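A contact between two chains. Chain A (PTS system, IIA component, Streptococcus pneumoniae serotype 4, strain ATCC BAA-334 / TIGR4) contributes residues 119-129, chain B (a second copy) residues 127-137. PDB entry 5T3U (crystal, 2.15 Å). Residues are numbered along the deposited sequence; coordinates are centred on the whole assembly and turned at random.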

ATOM      1  N   ASN A 119     -10.224 -15.974  -9.675  1.00 30.21           N
ATOM      2  CA  ASN A 119     -11.461 -15.247  -9.457  1.00 30.13           C
ATOM      3  C   ASN A 119     -11.084 -13.866  -8.881  1.00 29.90           C
ATOM      4  O   ASN A 119     -10.777 -13.747  -7.702  1.00 29.07           O
ATOM      5  N   LEU A 120     -11.107 -12.839  -9.731  1.00 30.13           N
ATOM      6  CA  LEU A 120     -10.658 -11.503  -9.357  1.00 30.52           C
ATOM      7  C   LEU A 120     -11.531 -10.865  -8.278  1.00 31.21           C
ATOM      8  O   LEU A 120     -11.021 -10.135  -7.422  1.00 29.93           O
ATOM      9  N   GLU A 121     -12.844 -11.130  -8.324  1.00 31.49           N
ATOM     10  CA  GLU A 121     -13.744 -10.579  -7.321  1.00 32.17           C
ATOM     11  C   GLU A 121     -13.341 -11.082  -5.947  1.00 31.97           C
ATOM     12  O   GLU A 121     -13.293 -10.300  -4.981  1.00 31.35           O
ATOM     13  N   GLU A 122     -13.029 -12.379  -5.878  1.00 31.16           N
ATOM     14  CA  GLU A 122     -12.665 -13.020  -4.635  1.00 32.26           C
ATOM     15  C   GLU A 122     -11.314 -12.498  -4.127  1.00 31.13           C
ATOM     16  O   GLU A 122     -11.134 -12.263  -2.933  1.00 31.00           O
ATOM     17  N   ILE A 123     -10.371 -12.315  -5.040  1.00 30.78           N
ATOM     18  CA  ILE A 123      -9.053 -11.754  -4.707  1.00 30.05           C
ATOM     19  C   ILE A 123      -9.214 -10.348  -4.140  1.00 30.36           C
ATOM     20  O   ILE A 123      -8.657 -10.044  -3.094  1.00 30.23           O
ATOM     21  N   VAL A 124     -10.009  -9.519  -4.807  1.00 30.84           N
ATOM     22  CA  VAL A 124     -10.293  -8.150  -4.330  1.00 31.44           C
ATOM     23  C   VAL A 124     -10.976  -8.147  -2.941  1.00 32.45           C
ATOM     24  O   VAL A 124     -10.529  -7.456  -2.022  1.00 31.85           O
ATOM     25  N   HIS A 125     -12.026  -8.948  -2.800  1.00 33.03           N
ATOM     26  CA  HIS A 125     -12.731  -9.108  -1.537  1.00 34.13           C
ATOM     27  C   HIS A 125     -11.755  -9.541  -0.427  1.00 33.39           C
ATOM     28  O   HIS A 125     -11.775  -8.985   0.665  1.00 33.37           O
ATOM     29  N   ASN A 126     -10.890 -10.511  -0.707  1.00 32.28           N
ATOM     30  CA  ASN A 126      -9.938 -10.944   0.314  1.00 32.37           C
ATOM     31  C   ASN A 126      -8.899  -9.853   0.671  1.00 31.41           C
ATOM     32  O   ASN A 126      -8.462  -9.762   1.818  1.00 31.44           O
ATOM     33  N   ALA A 127      -8.503  -9.059  -0.314  1.00 30.04           N
ATOM     34  CA  ALA A 127      -7.567  -7.959  -0.095  1.00 30.44           C
ATOM     35  C   ALA A 127      -8.175  -6.857   0.775  1.00 30.25           C
ATOM     36  O   ALA A 127      -7.454  -6.278   1.603  1.00 30.28           O
ATOM     37  N   GLN A 128      -9.468  -6.560   0.579  1.00 30.38           N
ATOM     38  CA  GLN A 128     -10.205  -5.639   1.476  1.00 32.28           C
ATOM     39  C   GLN A 128     -10.207  -6.156   2.922  1.00 32.20           C
ATOM     40  O   GLN A 128      -9.960  -5.400   3.848  1.00 32.73           O
ATOM     41  N   ASN A 129     -10.451  -7.452   3.090  1.00 31.89           N
ATOM     42  CA  ASN A 129     -10.506  -8.067   4.399  1.00 31.86           C
ATOM     43  C   ASN A 129      -9.143  -8.186   5.036  1.00 31.47           C
ATOM     44  O   ASN A 129      -9.068  -8.439   6.225  1.00 31.68           O
TER
ATOM     45  N   ALA B 127     -11.263   2.835   4.423  1.00 30.04           N
ATOM     46  CA  ALA B 127     -10.034   2.417   3.754  1.00 30.44           C
ATOM     47  C   ALA B 127     -10.200   1.072   3.044  1.00 30.25           C
ATOM     48  O   ALA B 127      -9.640   0.896   1.951  1.00 30.28           O
ATOM     49  N   GLN B 128     -10.935   0.135   3.662  1.00 30.38           N
ATOM     50  CA  GLN B 128     -11.307  -1.134   2.995  1.00 32.28           C
ATOM     51  C   GLN B 128     -12.120  -0.874   1.719  1.00 32.20           C
ATOM     52  O   GLN B 128     -11.855  -1.469   0.686  1.00 32.73           O
ATOM     53  N   ASN B 129     -13.079   0.043   1.801  1.00 31.89           N
ATOM     54  CA  ASN B 129     -13.936   0.371   0.682  1.00 31.86           C
ATOM     55  C   ASN B 129     -13.210   1.148  -0.390  1.00 31.47           C
ATOM     56  O   ASN B 129     -13.726   1.262  -1.487  1.00 31.68           O
ATOM     57  N   SER B 130     -12.054   1.738  -0.046  1.00 30.31           N
ATOM     58  CA  SER B 130     -11.191   2.429  -1.015  1.00 28.89           C
ATOM     59  C   SER B 130     -10.340   1.497  -1.899  1.00 27.88           C
ATOM     60  O   SER B 130      -9.726   1.950  -2.869  1.00 28.47           O
ATOM     61  N   LEU B 131     -10.274   0.225  -1.540  1.00 27.26           N
ATOM     62  CA  LEU B 131      -9.673  -0.795  -2.381  1.00 26.77           C
ATOM     63  C   LEU B 131     -10.791  -1.451  -3.200  1.00 27.22           C
ATOM     64  O   LEU B 131     -11.627  -2.174  -2.646  1.00 25.81           O
ATOM     65  N   PHE B 132     -10.829  -1.186  -4.510  1.00 26.55           N
ATOM     66  CA  PHE B 132     -11.903  -1.728  -5.311  1.00 26.75           C
ATOM     67  C   PHE B 132     -11.614  -1.797  -6.806  1.00 27.16           C
ATOM     68  O   PHE B 132     -10.786  -1.064  -7.323  1.00 26.66           O
ATOM     69  N   ASN B 133     -12.360  -2.658  -7.494  1.00 27.01           N
ATOM     70  CA  ASN B 133     -12.253  -2.793  -8.945  1.00 27.97           C
ATOM     71  C   ASN B 133     -12.976  -1.595  -9.548  1.00 28.99           C
ATOM     72  O   ASN B 133     -14.195  -1.444  -9.372  1.00 28.62           O
ATOM     73  N   VAL B 134     -12.242  -0.720 -10.225  1.00 30.46           N
ATOM     74  CA  VAL B 134     -12.872   0.529 -10.626  1.00 32.78           C
ATOM     75  C   VAL B 134     -13.890   0.433 -11.782  1.00 34.56           C
ATOM     76  O   VAL B 134     -14.865   1.175 -11.774  1.00 34.03           O
ATOM     77  N   LYS B 135     -13.695  -0.494 -12.729  1.00 35.36           N
ATOM     78  CA  LYS B 135     -14.649  -0.666 -13.838  1.00 37.04           C
ATOM     79  C   LYS B 135     -15.940  -1.289 -13.324  1.00 38.80           C
ATOM     80  O   LYS B 135     -17.029  -0.853 -13.685  1.00 38.04           O
ATOM     81  N   GLN B 136     -15.810  -2.286 -12.446  1.00 40.89           N
ATOM     82  CA  GLN B 136     -16.968  -2.904 -11.809  1.00 43.45           C
ATOM     83  C   GLN B 136     -17.789  -1.873 -11.050  1.00 44.71           C
ATOM     84  O   GLN B 136     -19.004  -1.848 -11.160  1.00 45.64           O
ATOM     85  N   GLN B 137     -17.127  -1.022 -10.284  1.00 46.67           N
ATOM     86  CA  GLN B 137     -17.845  -0.097  -9.430  1.00 49.50           C
ATOM     87  C   GLN B 137     -18.412   1.086 -10.197  1.00 50.94           C
ATOM     88  O   GLN B 137     -19.458   1.601  -9.829  1.00 50.65           O
TER

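The contact between these two copies of a PTS IIA component is a helix laid against an extended segment, in which a small apolar centre is fastened by one direct hydrogen bond to a backbone carbonyl and, farther along, by a single bridging water. It illustrates a general principle: where a chain leaves its helix, its backbone carbonyls are no longer all used internally, and a long polar side chain from a partner can claim one of them.

The apolar centre is built around Leu B131, which lies just beyond the B helix and points its CA-to-CB bond toward chain A. With chi1 and chi2 both t, Leu B131 spreads its methyls over two residues one helical turn apart: Leu B131 CD1 lies 3.8 Å from Ala A127 CB, and Leu B131 CD2 is 4.2 Å from that same CB while packing 3.9 Å from Val A124 CG1. Val A124, chi1 t, also points toward its partner, and the same CG1 comes within 4.3 Å of Phe B132 CA. The ring of Phe B132, by contrast, takes no part; chi1 is p and the end of the side chain leads away from chain A.

Gln A128 carries the largest covered area of any residue here. Its CA-to-CB bond points sideways, but the m, t conformation of chi1 and chi2 brings the amide back to chain B, where Gln A128 NE2 donates to Leu B131 O at 2.6 Å with an angle of 163°. The aliphatic part of the same side chain covers the leucine, Gln A128 CG lying 4.2 Å from Leu B131 CD2. Gln B128 has the same rotamer, and the two glutamines pack reciprocally: Gln B128 CG rests 3.4 Å from Gln A128 O, and Gln A128 CG 3.4 Å from Gln B128 O; Gln B128 NE2 finds its own partner just outside the two stretches.

Toward the start of the A helix the contact becomes more polar. Asn B133, chi1 t, points toward chain A and divides its amide between two tasks. Asn B133 OD1 caps the following helix, accepting from Gln B136 N at 3.0 Å, while Asn B133 ND2 donates to the oxygen of a water at 2.8 Å. That water in turn donates to Glu A121 OE2 at 2.9 Å, spanning a direct separation of 4.3 Å between Glu A121 OE2 and Asn B133 ND2. Leu A120 CD2 packs 4.0 Å from Asn B133 ND2.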

ATOM      1  CB  ASN A 119     -12.352 -16.045  -8.491  1.00 30.02           C
ATOM      2  CG  ASN A 119     -13.682 -15.381  -8.217  1.00 32.29           C
ATOM      3  OD1 ASN A 119     -13.843 -14.163  -8.339  1.00 34.35           O
ATOM      4  ND2 ASN A 119     -14.663 -16.196  -7.858  1.00 33.97           N
ATOM      5  CB  LEU A 120     -10.558 -10.577 -10.588  1.00 30.12           C
ATOM      6  CG  LEU A 120      -9.954  -9.169 -10.336  1.00 30.98           C
ATOM      7  CD1 LEU A 120      -8.558  -9.234  -9.688  1.00 27.57           C
ATOM      8  CD2 LEU A 120      -9.900  -8.272 -11.606  1.00 30.55           C
ATOM      9  CB  GLU A 121     -15.216 -10.922  -7.629  1.00 32.69           C
ATOM     10  CG  GLU A 121     -15.774 -10.142  -8.862  1.00 37.52           C
ATOM     11  CD  GLU A 121     -14.999 -10.470 -10.166  1.00 44.02           C
ATOM     12  OE1 GLU A 121     -14.893 -11.690 -10.519  1.00 43.84           O
ATOM     13  OE2 GLU A 121     -14.474  -9.513 -10.817  1.00 46.31           O
ATOM     14  CB  GLU A 122     -12.590 -14.507  -4.900  1.00 33.11           C
ATOM     15  CG  GLU A 122     -12.666 -15.406  -3.725  1.00 38.75           C
ATOM     16  CD  GLU A 122     -12.785 -16.863  -4.186  1.00 46.24           C
ATOM     17  OE1 GLU A 122     -13.816 -17.215  -4.818  1.00 48.16           O
ATOM     18  OE2 GLU A 122     -11.824 -17.634  -3.958  1.00 49.19           O
ATOM     19  CB  ILE A 123      -8.103 -11.767  -5.925  1.00 30.04           C
ATOM     20  CG1 ILE A 123      -7.705 -13.223  -6.230  1.00 29.15           C
ATOM     21  CG2 ILE A 123      -6.876 -10.861  -5.683  1.00 27.27           C
ATOM     22  CD1 ILE A 123      -6.704 -13.392  -7.346  1.00 30.50           C
ATOM     23  CB  VAL A 124     -11.075  -7.326  -5.369  1.00 31.96           C
ATOM     24  CG1 VAL A 124     -11.585  -5.967  -4.759  1.00 29.39           C
ATOM     25  CG2 VAL A 124     -10.160  -7.065  -6.594  1.00 30.64           C
ATOM     26  CB  HIS A 125     -13.899 -10.107  -1.691  1.00 34.59           C
ATOM     27  CG  HIS A 125     -14.668 -10.347  -0.423  1.00 39.15           C
ATOM     28  ND1 HIS A 125     -15.516  -9.408   0.128  1.00 42.59           N
ATOM     29  CD2 HIS A 125     -14.717 -11.421   0.402  1.00 42.27           C
ATOM     30  CE1 HIS A 125     -16.052  -9.892   1.236  1.00 41.34           C
ATOM     31  NE2 HIS A 125     -15.581 -11.110   1.426  1.00 41.69           N
ATOM     32  CB  ASN A 126      -9.207 -12.219  -0.112  1.00 32.69           C
ATOM     33  CG  ASN A 126     -10.106 -13.464  -0.142  1.00 35.41           C
ATOM     34  OD1 ASN A 126     -11.207 -13.512   0.423  1.00 39.30           O
ATOM     35  ND2 ASN A 126      -9.596 -14.502  -0.773  1.00 38.21           N
ATOM     36  CB  ALA A 127      -7.099  -7.377  -1.419  1.00 29.22           C
ATOM     37  CB  GLN A 128     -11.660  -5.412   1.020  1.00 32.64           C
ATOM     38  CG  GLN A 128     -11.783  -4.716  -0.340  1.00 36.23           C
ATOM     39  CD  GLN A 128     -13.204  -4.717  -0.866  1.00 42.21           C
ATOM     40  OE1 GLN A 128     -13.990  -5.617  -0.545  1.00 42.73           O
ATOM     41  NE2 GLN A 128     -13.541  -3.717  -1.698  1.00 42.45           N
ATOM     42  CB  ASN A 129     -11.128  -9.465   4.314  1.00 32.56           C
ATOM     43  CG  ASN A 129     -12.665  -9.435   4.200  1.00 35.90           C
ATOM     44  OD1 ASN A 129     -13.320  -8.431   4.510  1.00 37.68           O
ATOM     45  ND2 ASN A 129     -13.239 -10.557   3.763  1.00 40.06           N
TER
ATOM     46  CB  ALA B 127      -8.880   2.346   4.740  1.00 29.22           C
ATOM     47  CB  GLN B 128     -12.108  -2.072   3.920  1.00 32.64           C
ATOM     48  CG  GLN B 128     -11.322  -2.559   5.143  1.00 36.23           C
ATOM     49  CD  GLN B 128     -12.198  -3.282   6.146  1.00 42.21           C
ATOM     50  OE1 GLN B 128     -13.401  -3.008   6.239  1.00 42.73           O
ATOM     51  NE2 GLN B 128     -11.598  -4.198   6.924  1.00 42.45           N
ATOM     52  CB  ASN B 129     -15.142   1.193   1.146  1.00 32.56           C
ATOM     53  CG  ASN B 129     -16.238   0.334   1.808  1.00 35.90           C
ATOM     54  OD1 ASN B 129     -16.289  -0.892   1.645  1.00 37.68           O
ATOM     55  ND2 ASN B 129     -17.128   0.995   2.550  1.00 40.06           N
ATOM     56  CB  SER B 130     -10.258   3.370  -0.304  1.00 28.25           C
ATOM     57  OG  SER B 130     -10.974   4.449   0.276  1.00 30.14           O
ATOM     58  CB  LEU B 131      -8.958  -1.835  -1.521  1.00 25.88           C
ATOM     59  CG  LEU B 131      -8.004  -2.829  -2.219  1.00 26.86           C
ATOM     60  CD1 LEU B 131      -7.123  -3.551  -1.184  1.00 23.70           C
ATOM     61  CD2 LEU B 131      -8.762  -3.847  -3.076  1.00 24.52           C
ATOM     62  CB  PHE B 132     -13.223  -0.944  -5.072  1.00 26.97           C
ATOM     63  CG  PHE B 132     -13.166   0.517  -5.489  1.00 28.57           C
ATOM     64  CD1 PHE B 132     -12.718   1.493  -4.595  1.00 28.71           C
ATOM     65  CD2 PHE B 132     -13.596   0.914  -6.759  1.00 26.87           C
ATOM     66  CE1 PHE B 132     -12.710   2.869  -4.965  1.00 32.19           C
ATOM     67  CE2 PHE B 132     -13.585   2.260  -7.136  1.00 29.00           C
ATOM     68  CZ  PHE B 132     -13.138   3.246  -6.240  1.00 30.44           C
ATOM     69  CB  ASN B 133     -12.886  -4.124  -9.352  1.00 26.53           C
ATOM     70  CG  ASN B 133     -12.935  -4.349 -10.857  1.00 28.62           C
ATOM     71  OD1 ASN B 133     -13.111  -3.420 -11.650  1.00 28.96           O
ATOM     72  ND2 ASN B 133     -12.806  -5.611 -11.256  1.00 27.02           N
ATOM     73  CB  VAL B 134     -11.882   1.741 -10.749  1.00 33.53           C
ATOM     74  CG1 VAL B 134     -10.576   1.525  -9.947  1.00 32.26           C
ATOM     75  CG2 VAL B 134     -11.628   2.169 -12.177  1.00 35.11           C
ATOM     76  CB  LYS B 135     -14.048  -1.525 -14.958  1.00 36.32           C
ATOM     77  CG  LYS B 135     -12.907  -0.868 -15.715  1.00 34.55           C
ATOM     78  CD  LYS B 135     -12.401  -1.817 -16.819  1.00 36.71           C
ATOM     79  CE  LYS B 135     -11.555  -1.059 -17.826  1.00 34.88           C
ATOM     80  NZ  LYS B 135     -11.099  -1.894 -18.958  1.00 33.38           N
ATOM     81  CB  GLN B 136     -16.548  -4.020 -10.863  1.00 43.18           C
ATOM     82  CG  GLN B 136     -17.704  -4.860 -10.309  1.00 46.29           C
ATOM     83  CD  GLN B 136     -17.286  -5.768  -9.126  1.00 50.00           C
ATOM     84  OE1 GLN B 136     -16.129  -6.185  -9.019  1.00 50.08           O
ATOM     85  NE2 GLN B 136     -18.239  -6.073  -8.240  1.00 50.67           N
ATOM     86  CB  GLN B 137     -16.970   0.407  -8.286  1.00 49.49           C
ATOM     87  CG  GLN B 137     -17.762   1.194  -7.224  1.00 52.26           C
ATOM     88  CD  GLN B 137     -17.049   1.235  -5.875  1.00 56.98           C
ATOM     89  OE1 GLN B 137     -16.803   0.187  -5.243  1.00 55.21           O
ATOM     90  NE2 GLN B 137     -16.718   2.450  -5.422  1.00 56.51           N
TER
HETATM   91  O   HOH W   1     -12.903  -7.601  -9.229  1.00 32.67           O